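Local coordinates for protein chloromuconate cycloisomerase (Rhodococcus opacus, PDB 4M0X) that binds a manganese ion and has the two-domain architecture of the enolase superfamily, a capping domain joined to a beta/alpha barrel, at residues L35-D40 and V358-E363; S92-V97 and V102-I107; W139-G144 and I150-Q155; Q254-L259 and A285-A290; M306-A311 and E339-D344. One frame throughout, in Å; residues are numbered along the deposited sequence.

Contact 1. Residues L35-D40 and V358-E363; sequences LVRVRD and VNLDEE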
# COMPACT_ATOMS: atom_id res chain seq x y z
N LEU A 35 19.82 -11.87 42.15
CA LEU A 35 19.87 -10.54 42.78
C LEU A 35 21.18 -9.79 42.50
O LEU A 35 22.25 -10.25 42.90
CB LEU A 35 19.59 -10.59 44.29
CG LEU A 35 19.62 -9.15 44.77
CD1 LEU A 35 18.21 -8.62 44.92
CD2 LEU A 35 20.40 -8.97 46.05
N VAL A 36 21.11 -8.67 41.80
CA VAL A 36 22.34 -7.90 41.47
C VAL A 36 22.60 -6.82 42.50
O VAL A 36 21.65 -6.20 43.01
CB VAL A 36 22.32 -7.31 40.07
CG1 VAL A 36 23.41 -6.24 39.92
CG2 VAL A 36 22.53 -8.41 39.06
N ARG A 37 23.87 -6.63 42.83
CA ARG A 37 24.26 -5.64 43.81
C ARG A 37 25.40 -4.84 43.31
O ARG A 37 26.37 -5.38 42.77
CB ARG A 37 24.67 -6.29 45.11
CG ARG A 37 23.46 -6.80 45.86
CD ARG A 37 23.97 -7.75 46.92
NE ARG A 37 24.24 -7.04 48.16
CZ ARG A 37 24.76 -7.61 49.23
NH1 ARG A 37 25.09 -8.90 49.17
NH2 ARG A 37 24.96 -6.89 50.31
N VAL A 38 25.27 -3.54 43.47
CA VAL A 38 26.25 -2.61 42.96
C VAL A 38 26.63 -1.81 44.19
O VAL A 38 25.75 -1.23 44.83
CB VAL A 38 25.66 -1.71 41.84
CG1 VAL A 38 26.77 -0.96 41.13
CG2 VAL A 38 24.93 -2.54 40.80
N ARG A 39 27.91 -1.85 44.56
CA ARG A 39 28.44 -1.07 45.67
C ARG A 39 29.35 -0.02 45.04
O ARG A 39 30.07 -0.33 44.09
CB ARG A 39 29.18 -1.97 46.67
CG ARG A 39 29.55 -1.34 48.02
N ASP A 40 29.27 1.24 45.50
CA ASP A 40 30.14 2.31 44.95
C ASP A 40 31.29 2.71 45.91
O ASP A 40 31.37 2.23 47.05
CB ASP A 40 29.32 3.51 44.48
CG ASP A 40 28.69 4.32 45.65
OD1 ASP A 40 28.81 3.92 46.83
OD2 ASP A 40 28.06 5.38 45.38
N VAL A 358 12.73 -0.09 48.11
CA VAL A 358 12.85 -1.29 48.96
C VAL A 358 14.31 -1.52 49.23
O VAL A 358 15.13 -1.14 48.40
CB VAL A 358 12.29 -2.57 48.30
CG1 VAL A 358 10.77 -2.58 48.32
CG2 VAL A 358 12.83 -2.72 46.89
N ASN A 359 14.63 -2.15 50.36
CA ASN A 359 16.01 -2.36 50.78
C ASN A 359 16.35 -3.83 50.94
O ASN A 359 15.47 -4.64 51.23
CB ASN A 359 16.22 -1.65 52.09
CG ASN A 359 16.19 -0.14 51.92
OD1 ASN A 359 15.25 0.51 52.38
ND2 ASN A 359 17.20 0.42 51.26
N LEU A 360 17.61 -4.19 50.70
CA LEU A 360 18.02 -5.56 51.00
C LEU A 360 17.80 -6.00 52.45
O LEU A 360 17.96 -5.24 53.40
CB LEU A 360 19.49 -5.76 50.70
CG LEU A 360 19.72 -6.44 49.37
CD1 LEU A 360 21.19 -6.81 49.30
CD2 LEU A 360 18.82 -7.66 49.19
N ASP A 361 17.44 -7.26 52.62
CA ASP A 361 17.60 -7.90 53.90
C ASP A 361 18.67 -8.96 53.72
O ASP A 361 18.42 -10.01 53.14
CB ASP A 361 16.29 -8.51 54.36
CG ASP A 361 16.43 -9.28 55.66
OD1 ASP A 361 17.47 -9.97 55.87
OD2 ASP A 361 15.47 -9.22 56.46
N GLU A 362 19.85 -8.69 54.25
CA GLU A 362 21.00 -9.54 53.94
C GLU A 362 20.93 -10.94 54.57
O GLU A 362 21.56 -11.88 54.09
CB GLU A 362 22.30 -8.81 54.26
CG GLU A 362 22.56 -7.72 53.25
CD GLU A 362 24.01 -7.34 53.16
OE1 GLU A 362 24.83 -8.19 52.71
OE2 GLU A 362 24.34 -6.18 53.53
N GLU A 363 20.13 -11.07 55.60
CA GLU A 363 19.93 -12.38 56.18
C GLU A 363 19.04 -13.21 55.27
O GLU A 363 19.36 -14.37 54.97
CB GLU A 363 19.35 -12.28 57.60
CG GLU A 363 18.95 -13.60 58.24
CD GLU A 363 20.05 -14.65 58.27
OE1 GLU A 363 21.25 -14.33 58.04
OE2 GLU A 363 19.70 -15.83 58.54
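Arg37 carries its CG beside its own backbone N (chi1 -74°) and bends sharply at chi3 (91°), which lays its guanidinium across the end of Leu360 and offers NH2 to Glu362. The Leu360 methyl CD1 sits over one face of that group, 3.3 Å from Arg37 NE and 3.7 Å from CZ, the two side chains crossing at roughly a right angle. Glu362 comes instead at the guanidinium edge. Its OE1 accepts from Arg37 NH2 at 2.7 Å, but the carboxylate and guanidinium planes stand 76° apart and the hydrogen bond within this salt bridge is bent and weak. Beneath the charged pair, Leu35 and Leu360 meet tip to tip, CD2 to CD2 at 3.8 Å. Glu362 begins helix 362-368, and the residue before it, Asp361, is the N-cap, taking a weak capping bond from Glu363 N at OD1. Arg37 has a second acid partner, Glu45, which it meets through NE. The contact thus lays the C-terminal tail on the antiparallel sheet of the capping domain, where strand 27-40 runs between strands 5-17 and 45-51; Leu360 also touches Ile47 of strand 45-51, while Val36 turns to helix 101-118.

Contact 2. Residues S92-V97 and V102-I107; sequences SMDGLV and VAKAAI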
# COMPACT_ATOMS: atom_id res chain seq x y z
N SER A 92 27.28 0.73 26.55
CA SER A 92 28.41 -0.16 26.70
C SER A 92 27.96 -1.59 26.68
O SER A 92 28.46 -2.40 25.90
CB SER A 92 29.13 0.13 28.00
OG SER A 92 29.79 1.39 27.95
N MET A 93 26.98 -1.91 27.52
CA MET A 93 26.48 -3.28 27.63
C MET A 93 25.99 -3.83 26.28
O MET A 93 26.27 -5.00 25.91
CB MET A 93 25.43 -3.38 28.73
CG MET A 93 25.97 -3.24 30.16
SD MET A 93 24.64 -3.46 31.38
CE MET A 93 23.78 -1.89 31.34
N ASP A 94 25.30 -2.97 25.53
CA ASP A 94 24.79 -3.32 24.19
C ASP A 94 25.93 -3.60 23.24
O ASP A 94 25.84 -4.52 22.43
CB ASP A 94 23.95 -2.19 23.62
CG ASP A 94 22.59 -2.06 24.29
OD1 ASP A 94 22.18 -2.92 25.14
OD2 ASP A 94 21.92 -1.07 23.96
N GLY A 95 26.98 -2.82 23.36
CA GLY A 95 28.19 -3.00 22.57
C GLY A 95 28.92 -4.30 22.81
O GLY A 95 29.54 -4.82 21.89
N LEU A 96 28.85 -4.85 24.03
CA LEU A 96 29.46 -6.18 24.31
C LEU A 96 28.51 -7.36 24.18
O LEU A 96 28.93 -8.44 23.77
CB LEU A 96 30.12 -6.27 25.70
CG LEU A 96 31.08 -5.16 26.11
CD1 LEU A 96 31.71 -5.46 27.45
CD2 LEU A 96 32.13 -4.95 25.02
N VAL A 97 27.25 -7.18 24.56
CA VAL A 97 26.33 -8.31 24.45
C VAL A 97 25.03 -7.99 23.76
O VAL A 97 24.29 -7.10 24.15
CB VAL A 97 26.17 -9.16 25.76
CG1 VAL A 97 26.55 -8.38 26.99
CG2 VAL A 97 24.77 -9.75 25.92
N VAL A 102 17.27 -9.31 30.23
CA VAL A 102 16.92 -9.48 31.62
C VAL A 102 18.17 -9.24 32.44
O VAL A 102 18.13 -8.58 33.47
CB VAL A 102 16.31 -10.87 31.86
CG1 VAL A 102 15.92 -11.07 33.31
CG2 VAL A 102 15.08 -11.04 30.95
N ALA A 103 19.29 -9.75 31.92
CA ALA A 103 20.63 -9.45 32.47
C ALA A 103 20.89 -7.96 32.50
O ALA A 103 21.26 -7.43 33.54
CB ALA A 103 21.69 -10.15 31.67
N LYS A 104 20.68 -7.28 31.37
CA LYS A 104 20.94 -5.83 31.31
C LYS A 104 20.01 -5.09 32.25
O LYS A 104 20.46 -4.20 32.99
CB LYS A 104 20.84 -5.28 29.89
CG LYS A 104 21.85 -5.87 28.91
CD LYS A 104 21.43 -5.63 27.46
CE LYS A 104 22.54 -6.04 26.51
NZ LYS A 104 22.39 -5.31 25.23
N ALA A 105 18.74 -5.48 32.27
CA ALA A 105 17.73 -4.86 33.15
C ALA A 105 18.13 -4.86 34.62
O ALA A 105 17.92 -3.86 35.30
CB ALA A 105 16.36 -5.49 32.98
N ALA A 106 18.72 -5.94 35.11
CA ALA A 106 19.02 -6.03 36.54
C ALA A 106 20.12 -5.04 36.93
O ALA A 106 20.03 -4.40 37.97
CB ALA A 106 19.39 -7.45 36.94
N ILE A 107 21.13 -4.91 36.06
CA ILE A 107 22.19 -3.91 36.19
C ILE A 107 21.70 -2.46 36.00
O ILE A 107 21.98 -1.59 36.84
CB ILE A 107 23.27 -4.15 35.18
CG1 ILE A 107 23.90 -5.50 35.46
CG2 ILE A 107 24.28 -3.01 35.19
CD1 ILE A 107 25.09 -5.86 34.58
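Lys104 reaches across from helix 101-118 to the C-terminal end of helix 86-96, and its ammonium is shared by Asp94 and Val97. The two helix segments run nearly antiparallel, at 157° with axes 11.2 Å apart, the two arms of a helical hairpin; a spacing that wide leaves long side chains to bridge it. The close-packed part is apolar. Met93, bent at chi3, brings SD against both branches of Ile107, 3.9 Å from CG2 and 4.0 Å from CD1, and its CE is 4.0 Å from the same CG2; both residues are buried. Lys104 belongs to this inner part through its chain, which is extended beyond CG (chi2 162°), the shape that carries NZ across the gap, with CE 3.9 Å from Met93 O. At its end NZ donates to Val97 O at 2.8 Å, almost head-on to the carbonyl (C=O...NZ angle 172°) of the first residue that leaves the helical path. The outer side is different in kind: Asp94 is exposed, and its OD1 comes across the lysine chain to form a salt bridge with NZ, whose modelled length is too short to be trusted in detail. A positive charge here would also be expected to suit the negative end of helix 86-96. Val97 packs on Pro56 of a neighbouring subunit. Helix 63-74 closes the apolar side, its Leu74 touching Met93, Val97 and Ile107, and Ala50 of strand 45-51 lies against Val102 and Ala106.

Contact 3. Residues W139-G144 and I150-Q155; sequences WAFSAG and IDEAAQ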
# COMPACT_ATOMS: atom_id res chain seq x y z
N TRP A 139 -5.68 -9.62 38.81
CA TRP A 139 -5.35 -10.93 39.33
C TRP A 139 -5.25 -11.96 38.23
O TRP A 139 -6.22 -12.20 37.49
CB TRP A 139 -6.38 -11.42 40.36
CG TRP A 139 -5.91 -12.71 40.98
CD1 TRP A 139 -6.35 -13.96 40.69
CD2 TRP A 139 -4.85 -12.86 41.93
NE1 TRP A 139 -5.64 -14.88 41.40
CE2 TRP A 139 -4.71 -14.23 42.18
CE3 TRP A 139 -4.00 -11.95 42.60
CZ2 TRP A 139 -3.77 -14.74 43.09
CZ3 TRP A 139 -3.06 -12.45 43.50
CH2 TRP A 139 -2.96 -13.83 43.74
N ALA A 140 -4.10 -12.61 38.13
CA ALA A 140 -3.92 -13.63 37.11
C ALA A 140 -4.03 -15.04 37.67
O ALA A 140 -3.14 -15.53 38.38
CB ALA A 140 -2.62 -13.42 36.32
N PHE A 141 -5.15 -15.68 37.34
CA PHE A 141 -5.32 -17.09 37.52
C PHE A 141 -4.24 -17.90 36.80
O PHE A 141 -3.78 -17.54 35.72
CB PHE A 141 -6.65 -17.51 36.95
CG PHE A 141 -7.81 -16.78 37.54
CD1 PHE A 141 -8.01 -16.76 38.92
CD2 PHE A 141 -8.72 -16.11 36.71
CE1 PHE A 141 -9.08 -16.09 39.46
CE2 PHE A 141 -9.81 -15.45 37.24
CZ PHE A 141 -10.00 -15.44 38.62
N SER A 142 -3.88 -19.01 37.42
CA SER A 142 -2.99 -20.00 36.86
C SER A 142 -3.78 -20.85 35.84
O SER A 142 -5.02 -20.73 35.74
CB SER A 142 -2.48 -20.86 38.01
OG SER A 142 -1.55 -21.81 37.57
N ALA A 143 -3.10 -21.71 35.08
CA ALA A 143 -3.81 -22.60 34.14
C ALA A 143 -4.48 -23.81 34.82
O ALA A 143 -4.96 -24.73 34.15
CB ALA A 143 -2.90 -23.03 33.00
N GLY A 144 -4.54 -23.81 36.15
CA GLY A 144 -5.16 -24.89 36.89
C GLY A 144 -6.56 -25.22 36.41
O GLY A 144 -7.06 -24.67 35.42
N ILE A 150 -12.77 -21.27 40.22
CA ILE A 150 -14.04 -20.69 40.70
C ILE A 150 -14.00 -20.35 42.21
O ILE A 150 -14.54 -19.32 42.66
CB ILE A 150 -15.28 -21.52 40.29
CG1 ILE A 150 -15.46 -21.47 38.76
CG2 ILE A 150 -16.53 -20.95 40.95
CD1 ILE A 150 -16.65 -22.25 38.21
N ASP A 151 -13.33 -21.19 42.98
CA ASP A 151 -13.10 -20.91 44.40
C ASP A 151 -12.07 -19.78 44.61
O ASP A 151 -12.08 -19.14 45.66
CB ASP A 151 -12.73 -22.19 45.16
N GLU A 152 -11.18 -19.54 43.64
CA GLU A 152 -10.16 -18.47 43.76
C GLU A 152 -10.72 -17.12 43.29
O GLU A 152 -10.42 -16.08 43.89
CB GLU A 152 -8.85 -18.81 43.03
CG GLU A 152 -7.66 -17.93 43.45
CD GLU A 152 -6.42 -18.07 42.57
OE1 GLU A 152 -5.32 -18.33 43.08
OE2 GLU A 152 -6.52 -17.90 41.35
N ALA A 153 -11.54 -17.16 42.24
CA ALA A 153 -12.16 -15.97 41.66
C ALA A 153 -13.06 -15.35 42.68
O ALA A 153 -12.96 -14.15 42.96
CB ALA A 153 -12.96 -16.34 40.42
N ALA A 154 -13.95 -16.18 43.22
CA ALA A 154 -14.96 -15.75 44.19
C ALA A 154 -14.33 -15.04 45.40
O ALA A 154 -14.85 -14.04 45.90
CB ALA A 154 -15.80 -16.95 44.62
N GLN A 155 -13.19 -15.58 45.84
CA GLN A 155 -12.40 -15.03 46.93
C GLN A 155 -11.64 -13.74 46.60
O GLN A 155 -11.64 -12.82 47.41
CB GLN A 155 -11.42 -16.09 47.41
CG GLN A 155 -10.67 -15.72 48.67
CD GLN A 155 -9.42 -16.54 48.80
OE1 GLN A 155 -8.45 -16.33 48.06
NE2 GLN A 155 -9.43 -17.51 49.72
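Trp139 and Phe141, two residues apart on strand 134-141, both turn ring edges to one oxygen of Glu152. Their first torsions differ. Trp139 has CG opposite its backbone N (chi1 -174°), throwing the indole out from the strand toward the helix; Phe141 keeps CG beside its N (chi1 -56°), and although its CB does not start straight for the helix, the ring swings over to it. Glu152 matches the indole: its CG also lies opposite N, at the start of an extended chain that brings OE2 into the corner formed by the two ring edges. Trp139 NE1 donates to Glu152 OE2 at 3.1 Å in a nearly straight bond (167°), with OE2 in the indole plane. At the acid end NE1 stands above the carboxylate plane, the two planes being almost perpendicular. Against Phe141 the same carboxylate lies nearly coplanar, and OE2 meets the ring edge at CD1, 3.1 Å away, the two side chains running antiparallel alongside each other. From the next residue, Ala153, CB lies beside the far end of the phenyl, 3.6 Å from Phe141 CZ, at an oblique angle to the ring. This is strand-to-helix packing in the first beta-alpha-beta unit of the barrel. Lys156 adds a cation-pi contact with Trp139. The Glu152 carboxylate is thus held by Arg19, in a salt bridge at OE1, and by the indole N-H at OE2, two partners that would be expected to stabilise its ionised form.

Contact 4. Residues Q254-L259 and A285-A290; sequences QQAIAL and AAIAEA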
# COMPACT_ATOMS: atom_id res chain seq x y z
N GLN A 254 12.20 -0.58 18.80
CA GLN A 254 12.07 -0.74 17.35
C GLN A 254 10.83 -1.57 17.02
O GLN A 254 10.13 -1.31 16.03
CB GLN A 254 13.34 -1.38 16.73
CG GLN A 254 14.57 -0.47 16.70
CD GLN A 254 15.46 -0.50 17.96
OE1 GLN A 254 15.60 -1.52 18.65
NE2 GLN A 254 16.08 0.63 18.25
N GLN A 255 10.56 -2.59 17.84
CA GLN A 255 9.36 -3.42 17.70
C GLN A 255 8.11 -2.61 17.96
O GLN A 255 7.13 -2.73 17.23
CB GLN A 255 9.44 -4.62 18.63
CG GLN A 255 10.72 -5.37 18.37
CD GLN A 255 10.82 -6.70 19.09
OE1 GLN A 255 10.95 -7.74 18.45
NE2 GLN A 255 10.78 -6.67 20.41
N ALA A 256 8.18 -1.77 19.00
CA ALA A 256 7.13 -0.83 19.32
C ALA A 256 6.73 -0.07 18.07
O ALA A 256 5.56 -0.03 17.71
CB ALA A 256 7.61 0.14 20.38
N ILE A 257 7.70 0.52 17.40
CA ILE A 257 7.43 1.29 16.22
C ILE A 257 6.85 0.45 15.10
O ILE A 257 5.82 0.82 14.51
CB ILE A 257 8.69 2.06 15.80
CG1 ILE A 257 8.63 3.45 16.46
CG2 ILE A 257 8.83 2.12 14.27
CD1 ILE A 257 9.89 4.28 16.31
N ALA A 258 7.49 -0.69 14.82
CA ALA A 258 7.04 -1.56 13.75
C ALA A 258 5.58 -1.95 13.92
O ALA A 258 4.80 -1.87 12.94
CB ALA A 258 7.90 -2.79 13.66
N LEU A 259 5.19 -2.33 15.16
CA LEU A 259 3.81 -2.72 15.45
C LEU A 259 2.89 -1.53 15.31
O LEU A 259 1.90 -1.59 14.56
CB LEU A 259 3.66 -3.26 16.87
CG LEU A 259 4.36 -4.54 17.29
CD1 LEU A 259 4.68 -4.51 18.77
CD2 LEU A 259 3.54 -5.77 16.93
N ALA A 285 6.72 2.91 26.20
CA ALA A 285 5.46 3.47 26.60
C ALA A 285 5.28 4.83 25.92
O ALA A 285 4.16 5.20 25.54
CB ALA A 285 5.37 3.58 28.12
N ALA A 286 6.37 5.56 25.74
CA ALA A 286 6.31 6.85 25.06
C ALA A 286 5.78 6.68 23.63
O ALA A 286 5.02 7.51 23.13
CB ALA A 286 7.67 7.52 25.06
N ILE A 287 6.22 5.59 22.98
CA ILE A 287 5.76 5.20 21.65
C ILE A 287 4.28 4.81 21.66
O ILE A 287 3.53 5.25 20.77
CB ILE A 287 6.64 4.09 21.02
CG1 ILE A 287 7.95 4.68 20.53
CG2 ILE A 287 5.97 3.47 19.79
CD1 ILE A 287 9.16 3.82 20.84
N ALA A 288 3.83 4.04 22.65
CA ALA A 288 2.39 3.87 22.82
C ALA A 288 1.69 5.22 22.85
O ALA A 288 0.82 5.46 22.03
CB ALA A 288 2.07 3.04 24.05
N GLU A 289 2.09 6.12 23.73
CA GLU A 289 1.46 7.45 23.73
C GLU A 289 1.44 8.12 22.33
O GLU A 289 0.40 8.61 21.86
CB GLU A 289 2.15 8.38 24.75
CG GLU A 289 1.44 9.70 25.05
CD GLU A 289 2.17 10.63 26.05
OE1 GLU A 289 1.81 11.83 26.05
OE2 GLU A 289 3.07 10.21 26.84
N ALA A 290 2.61 8.12 21.69
CA ALA A 290 2.81 8.82 20.42
C ALA A 290 1.95 8.23 19.33
O ALA A 290 1.74 8.87 18.32
CB ALA A 290 4.26 8.70 20.00
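Apolar helix-helix packing between neighbours in the outer layer of the beta/alpha barrel joins Ala256 and Ile257 to Ile287. In the enolase-type barrel domain, helix 253-262 precedes strand 267-270 and helix 278-291 follows it, so the two helices are adjacent on the outside of the cylinder and this strand lies behind them. The evidence for direct packing is the backbone approach: Ala256 and Ile287 have their CA atoms 6.6 Å apart, a distance made possible by the small side chain on one side. No hydrogen bond crosses the interface, and the buried surface is modest at 136 Å². Ile287 is the residue that reaches over. With its CG1 placed beside the backbone N (chi1 -76°) and CG2 opposite it, both branches are presented to the first helix, and CD1 comes within 4.0 Å of Ala256 CB. Ile257 starts off to one side, and its CG1 touches the same residue at Ile287 CG2, more loosely at 4.3 Å. Phe268 of strand 267-270 touches Ala256 of one helix and Ala288 of the other, placing both helices on the barrel wall. The outer flank meets another copy of the protein: Ile257 packs on Ala290 of a neighbouring subunit, and Glu289 forms a salt bridge with Arg280 of that subunit. The interface thus continues into the assembly, while within the chain it centres on Ile287, where Ile287 CG2 lies 3.8 Å from Ala256 CB and Ile287 CG2 lies 4.0 Å from Ala256 C.

Contact 5. Residues M306-A311 and E339-D344; sequences MGAISA and EPLKYD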
# COMPACT_ATOMS: atom_id res chain seq x y z
N MET A 306 12.27 -6.04 41.77
CA MET A 306 11.89 -5.51 40.44
C MET A 306 10.45 -4.94 40.46
O MET A 306 10.17 -3.91 39.82
CB MET A 306 12.05 -6.61 39.36
CG MET A 306 11.51 -6.30 37.95
SD MET A 306 12.35 -4.98 37.04
CE MET A 306 14.05 -5.57 36.93
N GLY A 307 9.57 -5.59 41.22
CA GLY A 307 8.20 -5.13 41.40
C GLY A 307 8.11 -3.70 41.89
O GLY A 307 7.33 -2.90 41.34
N ALA A 308 8.89 -3.38 42.92
CA ALA A 308 9.03 -1.99 43.39
C ALA A 308 9.47 -0.96 42.31
O ALA A 308 8.84 0.08 42.19
CB ALA A 308 9.93 -1.91 44.62
N ILE A 309 10.51 -1.23 41.52
CA ILE A 309 10.95 -0.24 40.54
C ILE A 309 9.89 -0.14 39.45
O ILE A 309 9.49 0.96 39.07
CB ILE A 309 12.43 -0.43 40.01
CG1 ILE A 309 12.85 0.68 39.07
CG2 ILE A 309 12.65 -1.74 39.27
CD1 ILE A 309 12.56 2.07 39.57
N SER A 310 9.39 -1.29 39.00
CA SER A 310 8.24 -1.34 38.11
C SER A 310 7.05 -0.53 38.60
O SER A 310 6.50 0.24 37.83
CB SER A 310 7.77 -2.77 37.91
OG SER A 310 8.76 -3.50 37.24
N ALA A 311 6.66 -0.71 39.86
CA ALA A 311 5.52 0.03 40.41
C ALA A 311 5.72 1.53 40.25
O ALA A 311 4.80 2.28 39.89
CB ALA A 311 5.28 -0.35 41.86
N GLU A 339 10.92 -4.87 53.35
CA GLU A 339 9.50 -4.54 53.27
C GLU A 339 9.00 -4.79 51.86
O GLU A 339 9.28 -4.00 50.95
CB GLU A 339 9.28 -3.07 53.63
CG GLU A 339 9.44 -2.78 55.11
CD GLU A 339 9.61 -1.30 55.39
OE1 GLU A 339 8.93 -0.46 54.73
OE2 GLU A 339 10.43 -0.97 56.29
N PRO A 340 8.26 -5.90 51.65
CA PRO A 340 7.72 -6.25 50.34
C PRO A 340 6.64 -5.25 49.90
O PRO A 340 6.32 -4.34 50.65
CB PRO A 340 7.12 -7.63 50.58
CG PRO A 340 6.76 -7.64 52.04
CD PRO A 340 7.94 -6.93 52.65
N LEU A 341 6.09 -5.41 48.71
CA LEU A 341 5.09 -4.47 48.24
C LEU A 341 3.83 -4.58 49.09
O LEU A 341 3.43 -5.68 49.51
CB LEU A 341 4.77 -4.72 46.76
CG LEU A 341 5.89 -4.62 45.69
CD1 LEU A 341 5.33 -4.97 44.32
CD2 LEU A 341 6.58 -3.27 45.66
N LYS A 342 3.20 -3.44 49.38
CA LYS A 342 2.01 -3.49 50.20
C LYS A 342 0.77 -3.47 49.31
O LYS A 342 0.67 -2.67 48.39
CB LYS A 342 2.07 -2.38 51.26
CG LYS A 342 0.89 -2.24 52.23
CD LYS A 342 0.64 -3.40 53.20
CE LYS A 342 -0.50 -3.03 54.15
NZ LYS A 342 -1.45 -4.15 54.44
N TYR A 343 -0.16 -4.40 49.54
CA TYR A 343 -1.44 -4.38 48.84
C TYR A 343 -2.51 -3.93 49.81
O TYR A 343 -2.28 -3.93 51.03
CB TYR A 343 -1.80 -5.74 48.22
CG TYR A 343 -0.77 -6.22 47.21
CD1 TYR A 343 0.39 -6.88 47.64
CD2 TYR A 343 -0.92 -5.97 45.85
CE1 TYR A 343 1.35 -7.28 46.75
CE2 TYR A 343 0.03 -6.40 44.94
CZ TYR A 343 1.16 -7.05 45.40
OH TYR A 343 2.13 -7.46 44.53
N ASP A 344 -3.63 -3.47 49.26
CA ASP A 344 -4.80 -3.06 50.03
C ASP A 344 -6.04 -3.14 49.18
O ASP A 344 -6.15 -2.44 48.16
CB ASP A 344 -4.66 -1.61 50.52
CG ASP A 344 -5.80 -1.21 51.46
OD1 ASP A 344 -6.28 -2.08 52.22
OD2 ASP A 344 -6.22 -0.03 51.45
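Gly307, which meets Leu341 across the contact, accepts at its O the shortest sound polar bond here, from Ala311 N at 2.7 Å, a regular helical bond. Its carbonyl is thereby engaged within helix 304-316, and Leu341 packs largely on the helix backbone. With no side chain in the way at Gly307, the leucine methyl CD1 comes to 3.9 Å from Gly307 C and 4.1 Å from Gly307 CA. The other methyl, CD2, lies on the next residue, 3.6 Å from Ala308 CA and 3.8 Å from Ala308 CB. Leu341 straddles the two residues because its CG stands beside the backbone N (chi1 -59°), with the terminal fork directed at the helix. No hydrogen bond crosses the segments; the CA atoms of Ala308 and Leu341 are 6.7 Å apart. The start of the same helix also bonds to the loop, Leu341 N to Ser304 OG, while Tyr343 OH bonds with Leu326 O and Gly330 N. Leu341 is further enclosed by Pro329, Leu348 and Pro351. The buried leucine packs the connection between strands 323-324 and 347-349 against helix 304-316, the helix of the beta-alpha-beta crossover from strand 294-297 to strand 323-324 in the enolase-type barrel.

In the fold
The centre of contact 5 is nearest the centre of the chain, about 12 Å away, and its packing is purely apolar; contact 4, also without a polar bond across it, packs outer barrel helices at a subunit boundary, and contact 2 also meets a neighbouring subunit. Contacts 2 and 3, on opposite sides of the chain's centre, are likewise buried but each admits a charged side chain, a lysine in the capping domain and a glutamate in the barrel. Contact 1, partly buried, carries its salt bridge near the surface and joins the capping sheet to the C-terminal tail. It touches two others: Val36 CG2 is 3.9 Å from Ala106 CB, and Val358 CG2 is 3.8 Å from Ala308 CB.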